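Local coordinates for protein DNA-3-methyladenine glycosidase (Bacillus halodurans, PDB 2H56) that is a largely helical protein of the HhH-GPD superfamily of base excision DNA repair proteins, at residues Met156-Leu165 with Pro200-Trp210. Sequence-based numbering, arbitrary orientation.
Sequences MFSLGRLDVL and PYETVACLYLW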
HETATM    1  N   MSE A 156       4.586  -1.197  -0.081  1.00 65.84           N
HETATM    2  CA  MSE A 156       4.176  -2.304   0.765  1.00 66.35           C
HETATM    3  C   MSE A 156       3.701  -3.416  -0.148  1.00 69.05           C
HETATM    4  O   MSE A 156       4.259  -4.495  -0.157  1.00 71.66           O
HETATM    5  CB  MSE A 156       3.072  -1.913   1.748  1.00 66.13           C
HETATM    6  CG  MSE A 156       3.495  -1.005   2.921  1.00 68.74           C
HETATM    7 SE   MSE A 156       1.881  -0.628   3.930  0.70 55.98          SE
HETATM    8  CE  MSE A 156       2.343   0.597   5.479  1.00 63.91           C
ATOM      9  N   PHE A 157       2.694  -3.088  -0.939  1.00 71.75           N
ATOM     10  CA  PHE A 157       1.893  -4.037  -1.670  1.00 71.90           C
ATOM     11  C   PHE A 157       2.474  -4.361  -3.033  1.00 73.62           C
ATOM     12  O   PHE A 157       1.887  -5.128  -3.794  1.00 75.31           O
ATOM     13  CB  PHE A 157       0.487  -3.457  -1.848  1.00 71.21           C
ATOM     14  CG  PHE A 157      -0.274  -3.410  -0.594  1.00 70.04           C
ATOM     15  CD1 PHE A 157      -0.666  -4.582   0.017  1.00 75.17           C
ATOM     16  CD2 PHE A 157      -0.571  -2.213   0.011  1.00 73.25           C
ATOM     17  CE1 PHE A 157      -1.380  -4.569   1.216  1.00 72.90           C
ATOM     18  CE2 PHE A 157      -1.270  -2.177   1.209  1.00 71.40           C
ATOM     19  CZ  PHE A 157      -1.680  -3.367   1.815  1.00 72.84           C
ATOM     20  N   SER A 158       3.623  -3.793  -3.357  1.00 74.93           N
ATOM     21  CA  SER A 158       4.217  -4.074  -4.636  1.00 75.01           C
ATOM     22  C   SER A 158       5.691  -4.368  -4.540  1.00 74.13           C
ATOM     23  O   SER A 158       6.113  -5.305  -5.156  1.00 80.23           O
ATOM     24  CB  SER A 158       3.904  -2.956  -5.618  1.00 76.63           C
ATOM     25  OG  SER A 158       5.032  -2.683  -6.398  1.00 83.46           O
ATOM     26  N   LEU A 159       6.474  -3.597  -3.791  1.00 72.56           N
ATOM     27  CA  LEU A 159       7.857  -3.998  -3.441  1.00 72.08           C
ATOM     28  C   LEU A 159       7.990  -4.903  -2.197  1.00 70.48           C
ATOM     29  O   LEU A 159       9.113  -5.257  -1.814  1.00 68.95           O
ATOM     30  CB  LEU A 159       8.736  -2.793  -3.150  1.00 73.87           C
ATOM     31  CG  LEU A 159       9.053  -1.829  -4.271  1.00 81.28           C
ATOM     32  CD1 LEU A 159       7.816  -1.041  -4.584  1.00 83.42           C
ATOM     33  CD2 LEU A 159      10.193  -0.918  -3.802  1.00 81.72           C
ATOM     34  N   GLY A 160       6.877  -5.241  -1.539  1.00 69.52           N
ATOM     35  CA  GLY A 160       6.901  -6.122  -0.355  1.00 67.43           C
ATOM     36  C   GLY A 160       7.826  -5.701   0.789  1.00 65.80           C
ATOM     37  O   GLY A 160       8.361  -6.560   1.525  1.00 59.25           O
ATOM     38  N   ARG A 161       7.986  -4.381   0.952  1.00 66.43           N
ATOM     39  CA  ARG A 161       8.859  -3.812   1.987  1.00 66.59           C
ATOM     40  C   ARG A 161       8.154  -3.783   3.326  1.00 65.18           C
ATOM     41  O   ARG A 161       7.070  -3.282   3.426  1.00 66.43           O
ATOM     42  CB  ARG A 161       9.277  -2.400   1.600  1.00 66.49           C
ATOM     43  CG  ARG A 161      10.292  -2.362   0.506  1.00 68.95           C
ATOM     44  CD  ARG A 161      11.667  -2.715   1.050  1.00 79.40           C
ATOM     45  NE  ARG A 161      12.090  -1.703   2.020  1.00 85.24           N
ATOM     46  CZ  ARG A 161      12.819  -0.625   1.733  1.00 84.59           C
ATOM     47  NH1 ARG A 161      13.280  -0.401   0.503  1.00 84.34           N
ATOM     48  NH2 ARG A 161      13.113   0.231   2.703  1.00 83.65           N
ATOM     49  N   LEU A 162       8.776  -4.311   4.364  1.00 67.63           N
ATOM     50  CA  LEU A 162       8.085  -4.475   5.649  1.00 66.75           C
ATOM     51  C   LEU A 162       8.279  -3.296   6.637  1.00 67.93           C
ATOM     52  O   LEU A 162       7.709  -3.297   7.729  1.00 68.66           O
ATOM     53  CB  LEU A 162       8.516  -5.803   6.284  1.00 65.75           C
ATOM     54  CG  LEU A 162       8.222  -7.048   5.431  1.00 65.06           C
ATOM     55  CD1 LEU A 162       8.503  -8.299   6.180  1.00 58.13           C
ATOM     56  CD2 LEU A 162       6.754  -7.058   4.974  1.00 67.20           C
ATOM     57  N   ASP A 163       9.035  -2.278   6.238  1.00 68.30           N
ATOM     58  CA  ASP A 163       9.423  -1.173   7.137  1.00 70.25           C
ATOM     59  C   ASP A 163       8.773   0.190   6.751  1.00 71.73           C
ATOM     60  O   ASP A 163       9.432   1.231   6.692  1.00 71.30           O
ATOM     61  CB  ASP A 163      10.941  -1.054   7.125  1.00 71.04           C
ATOM     62  CG  ASP A 163      11.515  -0.757   5.719  1.00 73.45           C
ATOM     63  OD1 ASP A 163      10.854  -1.002   4.680  1.00 69.70           O
ATOM     64  OD2 ASP A 163      12.650  -0.257   5.671  1.00 81.84           O
ATOM     65  N   VAL A 164       7.471   0.147   6.505  1.00 70.85           N
ATOM     66  CA  VAL A 164       6.695   1.270   6.007  1.00 70.54           C
ATOM     67  C   VAL A 164       5.535   1.516   6.988  1.00 69.81           C
ATOM     68  O   VAL A 164       4.881   0.586   7.431  1.00 71.90           O
ATOM     69  CB  VAL A 164       6.132   0.910   4.602  1.00 71.19           C
ATOM     70  CG1 VAL A 164       5.249   2.040   4.027  1.00 71.76           C
ATOM     71  CG2 VAL A 164       7.277   0.535   3.623  1.00 69.55           C
ATOM     72  N   LEU A 165       5.298   2.759   7.346  1.00 68.35           N
ATOM     73  CA  LEU A 165       4.171   3.128   8.184  1.00 69.51           C
ATOM     74  C   LEU A 165       3.456   4.339   7.541  1.00 72.44           C
ATOM     75  O   LEU A 165       3.957   5.466   7.635  1.00 76.19           O
ATOM     76  CB  LEU A 165       4.716   3.497   9.549  1.00 70.29           C
ATOM     77  CG  LEU A 165       3.791   3.915  10.692  1.00 73.71           C
ATOM     78  CD1 LEU A 165       3.005   2.736  11.265  1.00 67.18           C
ATOM     79  CD2 LEU A 165       4.644   4.558  11.795  1.00 69.83           C
ATOM     80  N   PRO A 200      11.763  -3.027  12.954  1.00 69.13           N
ATOM     81  CA  PRO A 200      11.656  -2.546  11.560  1.00 68.13           C
ATOM     82  C   PRO A 200      10.549  -3.278  10.747  1.00 67.21           C
ATOM     83  O   PRO A 200      10.731  -3.548   9.559  1.00 69.27           O
ATOM     84  CB  PRO A 200      13.052  -2.881  11.016  1.00 63.91           C
ATOM     85  CG  PRO A 200      13.355  -4.169  11.687  1.00 63.04           C
ATOM     86  CD  PRO A 200      12.601  -4.229  13.006  1.00 66.66           C
ATOM     87  N   TYR A 201       9.433  -3.628  11.372  1.00 64.28           N
ATOM     88  CA  TYR A 201       8.406  -4.376  10.666  1.00 63.80           C
ATOM     89  C   TYR A 201       7.079  -3.684  10.687  1.00 64.09           C
ATOM     90  O   TYR A 201       6.028  -4.317  10.766  1.00 66.80           O
ATOM     91  CB  TYR A 201       8.279  -5.758  11.260  1.00 62.39           C
ATOM     92  CG  TYR A 201       9.522  -6.557  11.117  1.00 62.88           C
ATOM     93  CD1 TYR A 201      10.092  -6.757   9.860  1.00 69.03           C
ATOM     94  CD2 TYR A 201      10.127  -7.151  12.215  1.00 67.05           C
ATOM     95  CE1 TYR A 201      11.244  -7.526   9.705  1.00 61.16           C
ATOM     96  CE2 TYR A 201      11.282  -7.924  12.075  1.00 63.35           C
ATOM     97  CZ  TYR A 201      11.835  -8.094  10.811  1.00 63.02           C
ATOM     98  OH  TYR A 201      12.972  -8.821  10.634  1.00 65.74           O
ATOM     99  N   GLU A 202       7.122  -2.373  10.551  1.00 63.47           N
ATOM    100  CA  GLU A 202       5.923  -1.564  10.606  1.00 66.13           C
ATOM    101  C   GLU A 202       4.806  -1.993   9.648  1.00 66.61           C
ATOM    102  O   GLU A 202       3.623  -1.925   9.993  1.00 65.68           O
ATOM    103  CB  GLU A 202       6.279  -0.080  10.357  1.00 69.76           C
ATOM    104  CG  GLU A 202       7.151   0.584  11.476  1.00 72.65           C
ATOM    105  CD  GLU A 202       8.671   0.525  11.198  1.00 77.05           C
ATOM    106  OE1 GLU A 202       9.106  -0.184  10.262  1.00 78.39           O
ATOM    107  OE2 GLU A 202       9.436   1.218  11.912  1.00 86.45           O
ATOM    108  N   THR A 203       5.166  -2.414   8.440  1.00 67.36           N
ATOM    109  CA  THR A 203       4.162  -2.836   7.489  1.00 66.36           C
ATOM    110  C   THR A 203       3.330  -3.969   8.074  1.00 66.95           C
ATOM    111  O   THR A 203       2.112  -4.005   7.859  1.00 66.31           O
ATOM    112  CB  THR A 203       4.778  -3.309   6.152  1.00 68.87           C
ATOM    113  OG1 THR A 203       5.605  -2.284   5.573  1.00 73.43           O
ATOM    114  CG2 THR A 203       3.686  -3.660   5.158  1.00 70.57           C
ATOM    115  N   VAL A 204       3.959  -4.885   8.821  1.00 65.81           N
ATOM    116  CA  VAL A 204       3.210  -6.013   9.377  1.00 65.97           C
ATOM    117  C   VAL A 204       2.140  -5.524  10.401  1.00 69.21           C
ATOM    118  O   VAL A 204       0.972  -5.948  10.361  1.00 70.98           O
ATOM    119  CB  VAL A 204       4.132  -7.094   9.996  1.00 66.53           C
ATOM    120  CG1 VAL A 204       3.297  -8.229  10.532  1.00 60.17           C
ATOM    121  CG2 VAL A 204       5.160  -7.652   8.961  1.00 57.69           C
ATOM    122  N   ALA A 205       2.518  -4.602  11.283  1.00 69.12           N
ATOM    123  CA  ALA A 205       1.546  -3.934  12.173  1.00 67.08           C
ATOM    124  C   ALA A 205       0.410  -3.328  11.383  1.00 68.67           C
ATOM    125  O   ALA A 205      -0.753  -3.423  11.751  1.00 69.01           O
ATOM    126  CB  ALA A 205       2.222  -2.842  12.978  1.00 64.79           C
ATOM    127  N   CYS A 206       0.754  -2.677  10.284  1.00 70.58           N
ATOM    128  CA  CYS A 206      -0.244  -1.978   9.495  1.00 70.57           C
ATOM    129  C   CYS A 206      -1.288  -2.925   8.934  1.00 69.02           C
ATOM    130  O   CYS A 206      -2.454  -2.567   8.819  1.00 68.59           O
ATOM    131  CB  CYS A 206       0.423  -1.187   8.367  1.00 73.00           C
ATOM    132  SG  CYS A 206       1.334   0.268   8.951  1.00 79.07           S
ATOM    133  N   LEU A 207      -0.867  -4.129   8.567  1.00 68.80           N
ATOM    134  CA  LEU A 207      -1.812  -5.135   8.145  1.00 67.71           C
ATOM    135  C   LEU A 207      -2.815  -5.409   9.287  1.00 66.72           C
ATOM    136  O   LEU A 207      -4.011  -5.532   9.054  1.00 69.55           O
ATOM    137  CB  LEU A 207      -1.087  -6.416   7.747  1.00 67.94           C
ATOM    138  CG  LEU A 207      -0.155  -6.318   6.544  1.00 66.91           C
ATOM    139  CD1 LEU A 207       0.583  -7.640   6.336  1.00 64.37           C
ATOM    140  CD2 LEU A 207      -0.948  -5.921   5.329  1.00 57.39           C
ATOM    141  N   TYR A 208      -2.349  -5.482  10.521  1.00 65.74           N
ATOM    142  CA  TYR A 208      -3.264  -5.738  11.642  1.00 65.80           C
ATOM    143  C   TYR A 208      -4.133  -4.533  11.940  1.00 65.81           C
ATOM    144  O   TYR A 208      -5.305  -4.665  12.302  1.00 66.17           O
ATOM    145  CB  TYR A 208      -2.499  -6.173  12.886  1.00 66.04           C
ATOM    146  CG  TYR A 208      -2.037  -7.608  12.790  1.00 68.65           C
ATOM    147  CD1 TYR A 208      -2.945  -8.651  12.950  1.00 64.77           C
ATOM    148  CD2 TYR A 208      -0.710  -7.924  12.521  1.00 68.92           C
ATOM    149  CE1 TYR A 208      -2.567  -9.949  12.858  1.00 64.59           C
ATOM    150  CE2 TYR A 208      -0.306  -9.259  12.424  1.00 69.08           C
ATOM    151  CZ  TYR A 208      -1.248 -10.259  12.592  1.00 68.16           C
ATOM    152  OH  TYR A 208      -0.886 -11.565  12.489  1.00 68.55           O
ATOM    153  N   LEU A 209      -3.571  -3.345  11.772  1.00 65.78           N
ATOM    154  CA  LEU A 209      -4.361  -2.150  11.971  1.00 67.31           C
ATOM    155  C   LEU A 209      -5.520  -2.161  10.988  1.00 67.32           C
ATOM    156  O   LEU A 209      -6.682  -1.900  11.368  1.00 68.31           O
ATOM    157  CB  LEU A 209      -3.497  -0.883  11.853  1.00 69.13           C
ATOM    158  CG  LEU A 209      -2.543  -0.608  13.041  1.00 69.75           C
ATOM    159  CD1 LEU A 209      -2.003   0.810  13.022  1.00 76.98           C
ATOM    160  CD2 LEU A 209      -3.249  -0.813  14.350  1.00 74.36           C
ATOM    161  N   TRP A 210      -5.218  -2.494   9.729  1.00 66.73           N
ATOM    162  CA  TRP A 210      -6.259  -2.553   8.704  1.00 64.67           C
ATOM    163  C   TRP A 210      -7.328  -3.565   9.059  1.00 62.63           C
ATOM    164  O   TRP A 210      -8.516  -3.325   8.836  1.00 58.74           O
ATOM    165  CB  TRP A 210      -5.683  -2.867   7.330  1.00 64.29           C
ATOM    166  CG  TRP A 210      -5.282  -1.667   6.615  1.00 66.04           C
ATOM    167  CD1 TRP A 210      -6.011  -0.547   6.464  1.00 65.65           C
ATOM    168  CD2 TRP A 210      -4.044  -1.432   5.951  1.00 62.54           C
ATOM    169  NE1 TRP A 210      -5.313   0.386   5.761  1.00 61.85           N
ATOM    170  CE2 TRP A 210      -4.097  -0.132   5.428  1.00 64.87           C
ATOM    171  CE3 TRP A 210      -2.888  -2.188   5.758  1.00 69.05           C
ATOM    172  CZ2 TRP A 210      -3.046   0.428   4.700  1.00 70.03           C
ATOM    173  CZ3 TRP A 210      -1.835  -1.634   5.054  1.00 64.61           C
ATOM    174  CH2 TRP A 210      -1.925  -0.339   4.520  1.00 68.32           C
TER
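Thr203, in the first turn of helix 202-219, meets the 156-165 segment with both branches of its side chain. With OG1 beside its own backbone N (chi1 -56°), the hydroxyl faces the loop: OG1 donates to Arg161 O at 2.8 Å, in the carbonyl plane and on a lone pair, and accepts the N-H of Val164 at 3.2 Å. Between these two, Thr203 N donates to Leu162 O at 2.8 Å, from 49° above the carbonyl plane. Three bonds thus tie one residue to three carbonyl or amide groups of the loop. The other branch, CG2, lies 3.5 Å from Met156 CG. In this mostly helical protein of the HhH-GPD superfamily, the contact joins the turn after helix 148-157 to the start of helix 202-219. Met156, a selenomethionine, runs extended beyond CG, which carries CE to 3.6 Å from Cys206 SG. Its SE meets the Trp210 six-membered ring at the edge, 3.9 Å from CH2, a Met-aromatic contact. Phe157 approaches the same ring obliquely, planes at 42°, while Trp210 NE1 is hydrogen-bonded to Asp169. Within the loop, Arg161 grips Asp163 side-on, NE to OD1 and NH2 to OD2. Leu162 CB touches the Tyr201 ring edge at CD1, 4.0 Å away, and Leu165 CD1 packs against Cys206 SG.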